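Local coordinates for ribose transcriptional regulator (Enterococcus faecium DO, PDB 4RK1), which binds ribose through a periplasmic-binding-protein-like domain and, as a LacI family member, probably represses transcription by binding DNA, at residues 120-133 and 184-196. Numbering follows the deposited sequence.
Sequences LLSLGHQTIALVYP and AATGVFALNDELA. With RIB (alpha-D-ribofuranose), chain K.
Val131 buries the most surface here, its two methyls parting to reach different elements of the 184-196 segment. CG1, anti to the backbone N (chi1 175°), slides past Leu195 CD2 at the start of helix 193-205, while CG2 lies 3.7 Å from Val188 CG1. Its backbone is bonded as well, as strands 128-133 and 187-190 are parallel neighbours in the sheet: Val131 N donates to Phe189 O, and Val131 O receives Leu191 N at 2.9 Å. Leu195 CD1 and Leu191 CD2 also pack against this oxygen.

Beyond the other end of the paired strands, Thr127 sets CG2 against Ala184 O (3.7 Å) and accepts Thr186 N through its own carbonyl. Next to it, Thr186 OG1 meets His125 ND1 at the ring edge, 2.8 Å away and nearly linear, and a water links the same hydroxyl to Gln126 N. His125 NE2 bonds Ala277 O, so the ring is held at both nitrogens, with Gly187 CA over one face. On the sheet face bearing Leu130 and Phe189, Leu130 CD1 packs 3.7 Å from Phe189 CD2, and both residues also touch Phe147 of helix 138-153.

Past strand 187-190, Asn192 caps helix 193-205 by accepting Leu195 N at OD1, while ND2 donates to ribose O5 (2.9 Å). The contact thus joins two neighbouring strands of the Rossmann-like subdomain, one leading through Leu191 to an amide that both N-caps a helix and gives one of the sugar's hydrogen bonds.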
loop_
_atom_site.group_PDB
_atom_site.type_symbol
_atom_site.label_atom_id
_atom_site.label_comp_id
_atom_site.label_asym_id
_atom_site.label_seq_id
_atom_site.Cartn_x
_atom_site.Cartn_y
_atom_site.Cartn_z
ATOM N N LEU B 120 27.077 5.647 -4.351
ATOM C CA LEU B 120 27.238 7.044 -3.932
ATOM C C LEU B 120 28.709 7.466 -3.883
ATOM O O LEU B 120 29.057 8.569 -4.306
ATOM C CB LEU B 120 26.577 7.288 -2.564
ATOM C CG LEU B 120 25.035 7.287 -2.524
ATOM C CD1 LEU B 120 24.526 7.465 -1.103
ATOM C CD2 LEU B 120 24.453 8.362 -3.425
ATOM N N LEU B 121 29.565 6.592 -3.367
ATOM C CA LEU B 121 30.993 6.885 -3.271
ATOM C C LEU B 121 31.656 6.939 -4.646
ATOM O O LEU B 121 32.509 7.790 -4.867
ATOM C CB LEU B 121 31.699 5.872 -2.370
ATOM C CG LEU B 121 31.258 5.915 -0.911
ATOM C CD1 LEU B 121 31.564 4.605 -0.192
ATOM C CD2 LEU B 121 31.867 7.101 -0.178
ATOM N N SER B 122 31.246 6.079 -5.582
ATOM C CA SER B 122 31.779 6.137 -6.948
ATOM C C SER B 122 31.449 7.463 -7.617
ATOM O O SER B 122 32.165 7.909 -8.516
ATOM C CB SER B 122 31.228 5.010 -7.815
ATOM O OG SER B 122 29.867 5.244 -8.134
ATOM N N LEU B 123 30.355 8.083 -7.187
ATOM C CA LEU B 123 29.934 9.377 -7.733
ATOM C C LEU B 123 30.649 10.567 -7.090
ATOM O O LEU B 123 30.454 11.709 -7.512
ATOM C CB LEU B 123 28.414 9.535 -7.595
ATOM C CG LEU B 123 27.592 8.596 -8.481
ATOM C CD1 LEU B 123 26.138 8.644 -8.059
ATOM C CD2 LEU B 123 27.743 8.926 -9.958
ATOM N N GLY B 124 31.456 10.314 -6.069
ATOM C CA GLY B 124 32.263 11.365 -5.451
ATOM C C GLY B 124 31.647 11.944 -4.190
ATOM O O GLY B 124 32.190 12.889 -3.622
ATOM N N HIS B 125 30.513 11.400 -3.740
ATOM C CA HIS B 125 29.909 11.873 -2.488
ATOM C C HIS B 125 30.730 11.330 -1.337
ATOM O O HIS B 125 31.006 10.139 -1.272
ATOM C CB HIS B 125 28.429 11.462 -2.389
ATOM C CG HIS B 125 27.599 12.016 -3.502
ATOM N ND1 HIS B 125 27.194 13.332 -3.537
ATOM C CD2 HIS B 125 27.179 11.463 -4.665
ATOM C CE1 HIS B 125 26.527 13.557 -4.654
ATOM N NE2 HIS B 125 26.506 12.440 -5.358
ATOM N N GLN B 126 31.155 12.221 -0.452
ATOM C CA GLN B 126 31.981 11.834 0.685
ATOM C C GLN B 126 31.326 12.161 2.018
ATOM O O GLN B 126 31.643 11.535 3.028
ATOM C CB GLN B 126 33.346 12.513 0.594
ATOM C CG GLN B 126 34.011 12.363 -0.765
ATOM C CD GLN B 126 35.494 12.660 -0.724
ATOM O OE1 GLN B 126 35.956 13.646 -1.298
ATOM N NE2 GLN B 126 36.250 11.811 -0.032
ATOM N N THR B 127 30.437 13.149 2.028
ATOM C CA THR B 127 29.611 13.418 3.192
ATOM C C THR B 127 28.217 12.940 2.840
ATOM O O THR B 127 27.566 13.478 1.946
ATOM C CB THR B 127 29.606 14.914 3.565
ATOM O OG1 THR B 127 30.960 15.377 3.669
ATOM C CG2 THR B 127 28.908 15.131 4.898
ATOM N N ILE B 128 27.791 11.892 3.523
ATOM C CA ILE B 128 26.577 11.191 3.175
ATOM C C ILE B 128 25.688 11.078 4.397
ATOM O O ILE B 128 26.155 10.774 5.491
ATOM C CB ILE B 128 26.908 9.785 2.639
ATOM C CG1 ILE B 128 27.641 9.907 1.294
ATOM C CG2 ILE B 128 25.639 8.943 2.513
ATOM C CD1 ILE B 128 28.234 8.604 0.794
ATOM N N ALA B 129 24.398 11.302 4.182
ATOM C CA ALA B 129 23.390 11.164 5.215
ATOM C C ALA B 129 22.727 9.799 5.116
ATOM O O ALA B 129 22.454 9.291 4.023
ATOM C CB ALA B 129 22.345 12.265 5.086
ATOM N N LEU B 130 22.493 9.215 6.279
ATOM C CA LEU B 130 21.794 7.955 6.420
ATOM C C LEU B 130 20.435 8.269 7.026
ATOM O O LEU B 130 20.354 8.807 8.124
ATOM C CB LEU B 130 22.598 7.048 7.348
ATOM C CG LEU B 130 22.526 5.546 7.149
ATOM C CD1 LEU B 130 23.135 5.154 5.811
ATOM C CD2 LEU B 130 23.253 4.874 8.303
ATOM N N VAL B 131 19.373 7.982 6.282
ATOM C CA VAL B 131 18.007 8.185 6.757
ATOM C C VAL B 131 17.421 6.816 7.058
ATOM O O VAL B 131 17.226 5.994 6.157
ATOM C CB VAL B 131 17.155 8.950 5.715
ATOM C CG1 VAL B 131 15.703 9.063 6.166
ATOM C CG2 VAL B 131 17.731 10.340 5.479
ATOM N N TYR B 132 17.155 6.554 8.329
ATOM C CA TYR B 132 16.830 5.194 8.757
ATOM C C TYR B 132 15.912 5.194 9.971
ATOM O O TYR B 132 15.826 6.190 10.672
ATOM C CB TYR B 132 18.121 4.446 9.074
ATOM C CG TYR B 132 18.873 5.024 10.244
ATOM C CD1 TYR B 132 19.676 6.144 10.087
ATOM C CD2 TYR B 132 18.771 4.462 11.509
ATOM C CE1 TYR B 132 20.361 6.689 11.154
ATOM C CE2 TYR B 132 19.456 5.000 12.590
ATOM C CZ TYR B 132 20.251 6.114 12.405
ATOM O OH TYR B 132 20.941 6.664 13.465
ATOM N N PRO B 133 15.229 4.068 10.227
ATOM C CA PRO B 133 14.334 4.000 11.372
ATOM C C PRO B 133 15.080 3.919 12.691
ATOM O O PRO B 133 15.966 3.091 12.842
ATOM C CB PRO B 133 13.560 2.706 11.135
ATOM C CG PRO B 133 14.464 1.867 10.300
ATOM C CD PRO B 133 15.166 2.840 9.407
ATOM N N ALA B 184 26.014 19.078 6.000
ATOM C CA ALA B 184 26.872 19.201 4.822
ATOM C C ALA B 184 26.721 18.011 3.847
ATOM O O ALA B 184 27.504 17.880 2.916
ATOM C CB ALA B 184 28.327 19.343 5.251
ATOM N N ALA B 185 25.722 17.155 4.044
ATOM C CA ALA B 185 25.571 15.977 3.178
ATOM C C ALA B 185 25.222 16.380 1.753
ATOM O O ALA B 185 24.462 17.323 1.535
ATOM C CB ALA B 185 24.525 15.027 3.741
ATOM N N THR B 186 25.837 15.698 0.784
ATOM C CA THR B 186 25.495 15.855 -0.629
ATOM C C THR B 186 24.785 14.623 -1.212
ATOM O O THR B 186 24.125 14.715 -2.254
ATOM C CB THR B 186 26.749 16.135 -1.481
ATOM O OG1 THR B 186 27.655 15.031 -1.388
ATOM C CG2 THR B 186 27.452 17.416 -1.025
ATOM N N GLY B 187 24.947 13.475 -0.556
ATOM C CA GLY B 187 24.286 12.228 -0.961
ATOM C C GLY B 187 23.514 11.640 0.204
ATOM O O GLY B 187 23.836 11.906 1.370
ATOM N N VAL B 188 22.484 10.855 -0.106
ATOM C CA VAL B 188 21.600 10.290 0.912
ATOM C C VAL B 188 21.290 8.829 0.609
ATOM O O VAL B 188 20.887 8.499 -0.509
ATOM C CB VAL B 188 20.250 11.038 0.998
ATOM C CG1 VAL B 188 19.408 10.494 2.155
ATOM C CG2 VAL B 188 20.466 12.537 1.145
ATOM N N PHE B 189 21.471 7.971 1.606
ATOM C CA PHE B 189 20.968 6.592 1.561
ATOM C C PHE B 189 19.758 6.508 2.483
ATOM O O PHE B 189 19.886 6.615 3.703
ATOM C CB PHE B 189 22.056 5.595 1.979
ATOM C CG PHE B 189 21.622 4.129 1.971
ATOM C CD1 PHE B 189 20.652 3.651 1.095
ATOM C CD2 PHE B 189 22.225 3.220 2.833
ATOM C CE1 PHE B 189 20.277 2.316 1.102
ATOM C CE2 PHE B 189 21.860 1.882 2.835
ATOM C CZ PHE B 189 20.884 1.428 1.966
ATOM N N ALA B 190 18.583 6.351 1.881
ATOM C CA ALA B 190 17.332 6.144 2.610
ATOM C C ALA B 190 17.099 4.655 2.743
ATOM O O ALA B 190 17.146 3.934 1.755
ATOM C CB ALA B 190 16.171 6.796 1.870
ATOM N N LEU B 191 16.833 4.186 3.958
ATOM C CA LEU B 191 16.819 2.741 4.199
ATOM C C LEU B 191 15.568 2.009 3.671
ATOM O O LEU B 191 15.503 0.781 3.710
ATOM C CB LEU B 191 17.094 2.424 5.662
ATOM C CG LEU B 191 18.577 2.244 6.030
ATOM C CD1 LEU B 191 19.135 0.967 5.411
ATOM C CD2 LEU B 191 19.431 3.419 5.614
ATOM N N ASN B 192 14.596 2.764 3.187
ATOM C CA ASN B 192 13.593 2.228 2.257
ATOM C C ASN B 192 13.056 3.306 1.337
ATOM O O ASN B 192 13.355 4.498 1.503
ATOM C CB ASN B 192 12.471 1.428 2.955
ATOM C CG ASN B 192 11.434 2.292 3.664
ATOM O OD1 ASN B 192 11.529 3.521 3.745
ATOM N ND2 ASN B 192 10.411 1.622 4.182
ATOM N N ASP B 193 12.307 2.875 0.332
ATOM C CA ASP B 193 11.790 3.790 -0.682
ATOM C C ASP B 193 10.799 4.808 -0.103
ATOM O O ASP B 193 10.778 5.970 -0.520
ATOM C CB ASP B 193 11.160 3.001 -1.827
ATOM C CG ASP B 193 12.197 2.196 -2.641
ATOM O OD1 ASP B 193 13.409 2.546 -2.641
ATOM O OD2 ASP B 193 11.790 1.210 -3.290
ATOM N N GLU B 194 10.005 4.379 0.874
ATOM C CA GLU B 194 9.047 5.277 1.516
ATOM C C GLU B 194 9.756 6.478 2.157
ATOM O O GLU B 194 9.367 7.619 1.941
ATOM C CB GLU B 194 8.216 4.519 2.539
ATOM C CG GLU B 194 7.314 3.481 1.898
ATOM C CD GLU B 194 6.043 4.080 1.327
ATOM O OE1 GLU B 194 5.285 4.693 2.100
ATOM O OE2 GLU B 194 5.789 3.914 0.114
ATOM N N LEU B 195 10.808 6.212 2.915
ATOM C CA LEU B 195 11.663 7.273 3.444
ATOM C C LEU B 195 12.154 8.191 2.334
ATOM O O LEU B 195 12.130 9.410 2.482
ATOM C CB LEU B 195 12.855 6.685 4.194
ATOM C CG LEU B 195 12.556 6.112 5.582
ATOM C CD1 LEU B 195 13.753 5.317 6.068
ATOM C CD2 LEU B 195 12.221 7.212 6.590
ATOM N N ALA B 196 12.598 7.620 1.215
ATOM C CA ALA B 196 13.062 8.454 0.118
ATOM C C ALA B 196 11.949 9.362 -0.413
ATOM O O ALA B 196 12.210 10.529 -0.737
ATOM C CB ALA B 196 13.662 7.608 -1.007
HETATM O O5 RIB K . 10.221 -1.124 3.143
HETATM C C5 RIB K . 9.912 -1.725 4.408
HETATM C C4 RIB K . 11.149 -2.324 4.910
HETATM O O4 RIB K . 10.924 -2.987 6.167
HETATM C C3 RIB K . 11.489 -3.271 3.769
HETATM O O3 RIB K . 12.755 -2.849 3.297
HETATM C C2 RIB K . 11.415 -4.640 4.410
HETATM O O2 RIB K . 12.550 -5.443 4.126
HETATM C C1 RIB K . 11.104 -4.389 5.900
HETATM O O1 RIB K . 12.053 -4.978 6.768
HETATM O O HOH W 1 30.052 14.891 -0.367
#